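PDB 4OQJ: PKS from Streptomyces albus, which probably catalyses condensation of acyl-carrier-protein-bound chains as a ketosynthase domain in antibiotic polyketide (oxazolomycin) assembly. Local coordinates for residues Ile237-His243 / Gln252-Ile256; Ala246-Gln252 / Ala332-Asp337. All blocks are in the same frame, centred on the assembly; numbering follows the deposited sequence.

Interaction 1: residues Ile237-His243 / Gln252-Ile256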
loop_
_atom_site.group_PDB
_atom_site.type_symbol
_atom_site.label_atom_id
_atom_site.label_comp_id
_atom_site.label_asym_id
_atom_site.label_seq_id
_atom_site.Cartn_x
_atom_site.Cartn_y
_atom_site.Cartn_z
ATOM N N ILE A 237 -22.952 -11.951 8.198
ATOM C CA ILE A 237 -21.924 -12.694 8.915
ATOM C C ILE A 237 -22.134 -12.699 10.439
ATOM O O ILE A 237 -21.399 -13.359 11.168
ATOM C CB ILE A 237 -20.526 -12.102 8.588
ATOM C CG1 ILE A 237 -19.391 -13.020 9.074
ATOM C CG2 ILE A 237 -20.401 -10.694 9.173
ATOM C CD1 ILE A 237 -17.999 -12.464 8.855
ATOM N N PHE A 238 -23.145 -11.978 10.915
ATOM C CA PHE A 238 -23.244 -11.665 12.344
ATOM C C PHE A 238 -24.118 -12.661 13.090
ATOM O O PHE A 238 -25.190 -13.053 12.613
ATOM C CB PHE A 238 -23.788 -10.248 12.536
ATOM C CG PHE A 238 -22.965 -9.193 11.854
ATOM C CD1 PHE A 238 -21.595 -9.129 12.053
ATOM C CD2 PHE A 238 -23.559 -8.281 11.001
ATOM C CE1 PHE A 238 -20.833 -8.164 11.422
ATOM C CE2 PHE A 238 -22.805 -7.316 10.364
ATOM C CZ PHE A 238 -21.441 -7.256 10.573
ATOM N N SER A 239 -23.666 -13.056 14.271
ATOM C CA SER A 239 -24.331 -14.119 14.997
ATOM C C SER A 239 -25.593 -13.625 15.693
ATOM O O SER A 239 -25.730 -12.428 15.948
ATOM C CB SER A 239 -23.389 -14.742 16.022
ATOM O OG SER A 239 -23.312 -13.947 17.178
ATOM N N PRO A 240 -26.514 -14.557 16.001
ATOM C CA PRO A 240 -27.791 -14.229 16.640
ATOM C C PRO A 240 -27.699 -13.951 18.135
ATOM O O PRO A 240 -28.681 -13.457 18.691
ATOM C CB PRO A 240 -28.638 -15.494 16.408
ATOM C CG PRO A 240 -27.881 -16.329 15.441
ATOM C CD PRO A 240 -26.460 -15.986 15.636
ATOM N N ASP A 241 -26.569 -14.270 18.763
ATOM C CA ASP A 241 -26.419 -14.152 20.215
ATOM C C ASP A 241 -25.172 -13.382 20.661
ATOM O O ASP A 241 -24.862 -13.338 21.848
ATOM C CB ASP A 241 -26.390 -15.542 20.842
ATOM C CG ASP A 241 -25.293 -16.425 20.267
ATOM O OD1 ASP A 241 -24.436 -15.926 19.491
ATOM O OD2 ASP A 241 -25.281 -17.625 20.616
ATOM N N GLY A 242 -24.445 -12.790 19.721
ATOM C CA GLY A 242 -23.255 -12.027 20.069
ATOM C C GLY A 242 -22.026 -12.878 20.367
ATOM O O GLY A 242 -20.959 -12.353 20.692
ATOM N N HIS A 243 -22.173 -14.195 20.278
ATOM C CA HIS A 243 -21.051 -15.108 20.469
ATOM C C HIS A 243 -20.504 -15.569 19.121
ATOM O O HIS A 243 -21.257 -15.747 18.164
ATOM C CB HIS A 243 -21.472 -16.319 21.302
ATOM C CG HIS A 243 -21.933 -15.967 22.680
ATOM N ND1 HIS A 243 -21.061 -15.592 23.681
ATOM C CD2 HIS A 243 -23.172 -15.920 23.226
ATOM C CE1 HIS A 243 -21.742 -15.331 24.781
ATOM N NE2 HIS A 243 -23.025 -15.521 24.533
ATOM N N GLN A 252 -22.560 -19.787 14.070
ATOM C CA GLN A 252 -23.561 -18.979 13.384
ATOM C C GLN A 252 -23.088 -17.547 13.139
ATOM O O GLN A 252 -23.902 -16.628 13.062
ATOM C CB GLN A 252 -24.859 -18.949 14.183
ATOM C CG GLN A 252 -25.702 -20.193 14.076
ATOM C CD GLN A 252 -27.030 -20.027 14.804
ATOM O OE1 GLN A 252 -27.074 -19.911 16.033
ATOM N NE2 GLN A 252 -28.116 -19.984 14.042
ATOM N N GLY A 253 -21.780 -17.355 13.002
ATOM C CA GLY A 253 -21.247 -16.043 12.694
ATOM C C GLY A 253 -20.556 -15.356 13.854
ATOM O O GLY A 253 -20.250 -15.968 14.880
ATOM N N THR A 254 -20.310 -14.062 13.691
ATOM C CA THR A 254 -19.395 -13.353 14.574
ATOM C C THR A 254 -20.055 -12.053 15.017
ATOM O O THR A 254 -21.233 -11.842 14.763
ATOM C CB THR A 254 -18.033 -13.100 13.861
ATOM O OG1 THR A 254 -17.057 -12.611 14.786
ATOM C CG2 THR A 254 -18.182 -12.108 12.714
ATOM N N VAL A 255 -19.302 -11.216 15.713
ATOM C CA VAL A 255 -19.757 -9.896 16.145
ATOM C C VAL A 255 -18.706 -8.906 15.705
ATOM O O VAL A 255 -17.520 -9.137 15.899
ATOM C CB VAL A 255 -19.919 -9.783 17.670
ATOM C CG1 VAL A 255 -20.572 -8.455 18.043
ATOM C CG2 VAL A 255 -20.733 -10.893 18.172
ATOM N N ILE A 256 -19.105 -7.810 15.125
ATOM C CA ILE A 256 -18.184 -6.793 14.745
ATOM C C ILE A 256 -17.582 -6.184 15.983
ATOM O O ILE A 256 -18.266 -5.977 16.923
ATOM C CB ILE A 256 -18.828 -5.753 13.837
ATOM C CG1 ILE A 256 -17.783 -5.247 12.876
ATOM C CG2 ILE A 256 -19.559 -4.678 14.609
ATOM C CD1 ILE A 256 -17.354 -6.367 11.986
HETATM O O HOH W 1 -26.237 -16.070 11.581
#
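This is a backbone-to-backbone contact within the long loop that runs from strand 230-231 to strand 259-267 of the ketosynthase domain. Neither segment forms a regular strand. Thr254 makes a single isolated bridge to Phe238. Thr254 N donates to Ile237 O at 2.8 Å, and Thr254 O accepts from Ser239 N, also at 2.8 Å. Two CA-H...O contacts add to this, Phe238 CA to Thr254 O and Ser239 CA to Gln252 O, both 3.2 Å. Gly253 suits the tight crossing. A CB on Gly253 would lie 2.3 Å from Ile237 O, and phi of 106° at this psi also favours glycine. A water joins the segments on the side of Gln252. It donates to Gln252 O at 2.8 Å and weakly to Phe238 O at 3.4 Å. Past the bridge, 237-243 curls back through an Asx turn, with His243 N donating to Asp241 OD1 at 3.0 Å. Gly242 has a positive phi, which favours glycine, and its O makes a tight contact with Val255 CG2 at 2.9 Å. Asp241 OD2 is also salt-bridged to Arg245, and His243 ND1 is hydrogen-bonded to Glu50. The location is close to the presumed active site of this thiolase-clan fold. Thr254 packs on His371, and Val255 shares a backbone hydrogen bond with it. His371 is probably one of the two histidines of the ketosynthase Cys-His-His triad. A glycerol, probably from the crystallisation liquor, sits near the Ile237 side chain. Apolar contacts include Phe238 CE1 with Ile256 CD1 at the ring edge (4.0 Å) and Pro240 CD with Gln252 CB (3.7 Å).

Interaction 2: residues Ala246-Gln252 / Ala332-Asp337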
loop_
_atom_site.group_PDB
_atom_site.type_symbol
_atom_site.label_atom_id
_atom_site.label_comp_id
_atom_site.label_asym_id
_atom_site.label_seq_id
_atom_site.Cartn_x
_atom_site.Cartn_y
_atom_site.Cartn_z
ATOM N N ALA A 246 -16.308 -20.267 16.751
ATOM C CA ALA A 246 -15.473 -20.684 15.638
ATOM C C ALA A 246 -15.212 -22.187 15.651
ATOM O O ALA A 246 -14.747 -22.742 16.655
ATOM C CB ALA A 246 -14.144 -19.918 15.653
ATOM N N PHE A 247 -15.524 -22.811 14.515
ATOM C CA PHE A 247 -15.275 -24.231 14.224
ATOM C C PHE A 247 -16.230 -25.180 14.942
ATOM O O PHE A 247 -16.184 -26.397 14.735
ATOM C CB PHE A 247 -13.821 -24.574 14.546
ATOM C CG PHE A 247 -12.849 -23.665 13.855
ATOM C CD1 PHE A 247 -12.811 -23.623 12.469
ATOM C CD2 PHE A 247 -12.012 -22.836 14.571
ATOM C CE1 PHE A 247 -11.940 -22.778 11.807
ATOM C CE2 PHE A 247 -11.133 -21.985 13.915
ATOM C CZ PHE A 247 -11.104 -21.956 12.533
ATOM N N ASP A 248 -17.121 -24.610 15.746
ATOM C CA ASP A 248 -18.102 -25.386 16.500
ATOM C C ASP A 248 -19.297 -25.760 15.634
ATOM O O ASP A 248 -19.579 -25.106 14.630
ATOM C CB ASP A 248 -18.574 -24.589 17.716
ATOM C CG ASP A 248 -19.484 -25.388 18.633
ATOM O OD1 ASP A 248 -18.960 -26.085 19.524
ATOM O OD2 ASP A 248 -20.719 -25.302 18.475
ATOM N N ALA A 249 -20.012 -26.805 16.037
ATOM C CA ALA A 249 -21.173 -27.265 15.277
ATOM C C ALA A 249 -22.277 -26.210 15.266
ATOM O O ALA A 249 -23.085 -26.158 14.335
ATOM C CB ALA A 249 -21.691 -28.576 15.850
ATOM N N LYS A 250 -22.301 -25.365 16.296
ATOM C CA LYS A 250 -23.318 -24.324 16.413
ATOM C C LYS A 250 -22.825 -22.982 15.870
ATOM O O LYS A 250 -23.428 -21.944 16.141
ATOM C CB LYS A 250 -23.759 -24.185 17.876
ATOM C CG LYS A 250 -24.401 -25.465 18.415
ATOM C CD LYS A 250 -24.689 -25.415 19.906
ATOM C CE LYS A 250 -25.225 -26.766 20.382
ATOM N NZ LYS A 250 -26.129 -26.668 21.563
ATOM N N ALA A 251 -21.736 -23.001 15.102
ATOM C CA ALA A 251 -21.221 -21.779 14.487
ATOM C C ALA A 251 -22.325 -21.052 13.724
ATOM O O ALA A 251 -22.955 -21.636 12.844
ATOM C CB ALA A 251 -20.058 -22.099 13.553
ATOM N N GLN A 252 -22.560 -19.787 14.070
ATOM C CA GLN A 252 -23.561 -18.979 13.384
ATOM C C GLN A 252 -23.088 -17.547 13.139
ATOM O O GLN A 252 -23.902 -16.628 13.062
ATOM C CB GLN A 252 -24.859 -18.949 14.183
ATOM C CG GLN A 252 -25.702 -20.193 14.076
ATOM C CD GLN A 252 -27.030 -20.027 14.804
ATOM O OE1 GLN A 252 -27.074 -19.911 16.033
ATOM N NE2 GLN A 252 -28.116 -19.984 14.042
ATOM N N ALA A 332 -16.424 -18.082 12.117
ATOM C CA ALA A 332 -17.510 -18.938 12.607
ATOM C C ALA A 332 -18.767 -18.946 11.731
ATOM O O ALA A 332 -19.883 -19.054 12.247
ATOM C CB ALA A 332 -17.891 -18.533 14.051
ATOM N N THR A 333 -18.613 -18.837 10.416
ATOM C CA THR A 333 -19.761 -18.997 9.530
ATOM C C THR A 333 -19.849 -20.467 9.128
ATOM O O THR A 333 -18.817 -21.115 8.959
ATOM C CB THR A 333 -19.670 -18.114 8.267
ATOM O OG1 THR A 333 -18.631 -18.598 7.406
ATOM C CG2 THR A 333 -19.388 -16.675 8.636
ATOM N N PRO A 334 -21.079 -21.003 8.982
ATOM C CA PRO A 334 -21.267 -22.402 8.569
ATOM C C PRO A 334 -20.585 -22.742 7.246
ATOM O O PRO A 334 -20.105 -23.857 7.080
ATOM C CB PRO A 334 -22.786 -22.529 8.432
ATOM C CG PRO A 334 -23.330 -21.506 9.330
ATOM C CD PRO A 334 -22.366 -20.355 9.292
ATOM N N LEU A 335 -20.549 -21.795 6.318
ATOM C CA LEU A 335 -19.908 -22.031 5.030
ATOM C C LEU A 335 -18.404 -21.829 5.137
ATOM O O LEU A 335 -17.628 -22.618 4.605
ATOM C CB LEU A 335 -20.482 -21.102 3.956
ATOM N N GLY A 336 -17.998 -20.777 5.841
ATOM C CA GLY A 336 -16.613 -20.336 5.837
ATOM C C GLY A 336 -15.675 -21.217 6.635
ATOM O O GLY A 336 -14.540 -21.409 6.234
ATOM N N ASP A 337 -16.133 -21.748 7.765
ATOM C CA ASP A 337 -15.259 -22.556 8.617
ATOM C C ASP A 337 -14.739 -23.829 7.900
ATOM O O ASP A 337 -13.533 -24.080 7.902
ATOM C CB ASP A 337 -15.982 -22.930 9.921
ATOM C CG ASP A 337 -15.981 -21.783 10.966
ATOM O OD1 ASP A 337 -15.465 -20.670 10.694
ATOM O OD2 ASP A 337 -16.508 -22.005 12.079
HETATM O O HOH W 2 -17.866 -24.239 12.401
#
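Ala332 opens the segment in a left-handed backbone conformation. Ala332 CB faces 246-252, 4.3 Å from Ala246 CB and 4.2 Å from Ala251 CB. These small side chains let the two backbones pack closely. Thr333 turns its side chain away, and its OG1 caps the coming helix by accepting from Gly336 N at 2.8 Å. Pro334 follows, with CG 3.5 Å from Ala251 O. Asp337, in the first part of the helix, makes the main polar link. Asp337 OD2 accepts from Phe247 N at 2.7 Å, and Asp337 OD1 accepts weakly from Ala332 N at 3.1 Å. A water donates to Asp337 OD2 (2.6 Å) and to Asp248 O (2.9 Å); Asp248 starts the type I turn that ends at Ala251. This segment follows the ketosynthase HGT motif, which probably supplies an active-site histidine. The contact thus sets the loop before strand 259-267 against the start of helix 336-348, just past strand 325-327.

In the fold
After strand 230-231 the chain enters a long loop. Interaction 1 closes a short part of it, joining 237-243 to 252-256 before strand 259-267. Segment 246-252 lies in the part so closed, and interaction 2 ties it to 332-337, much further along. In between come strands 259-267, 280-289 and 325-327 with their helices. The segments alternate along the chain, so the two contacts cross. They share Gln252, and their centres are about 10 Å apart. They also touch directly: Gly253 N lies 2.7 Å from Ala332 O, a probable hydrogen bond, and Ile237 CG1 packs 3.7 Å from Thr333 CG2. Interaction 1 holds the loop to itself; interaction 2 ties it to the start of helix 336-348.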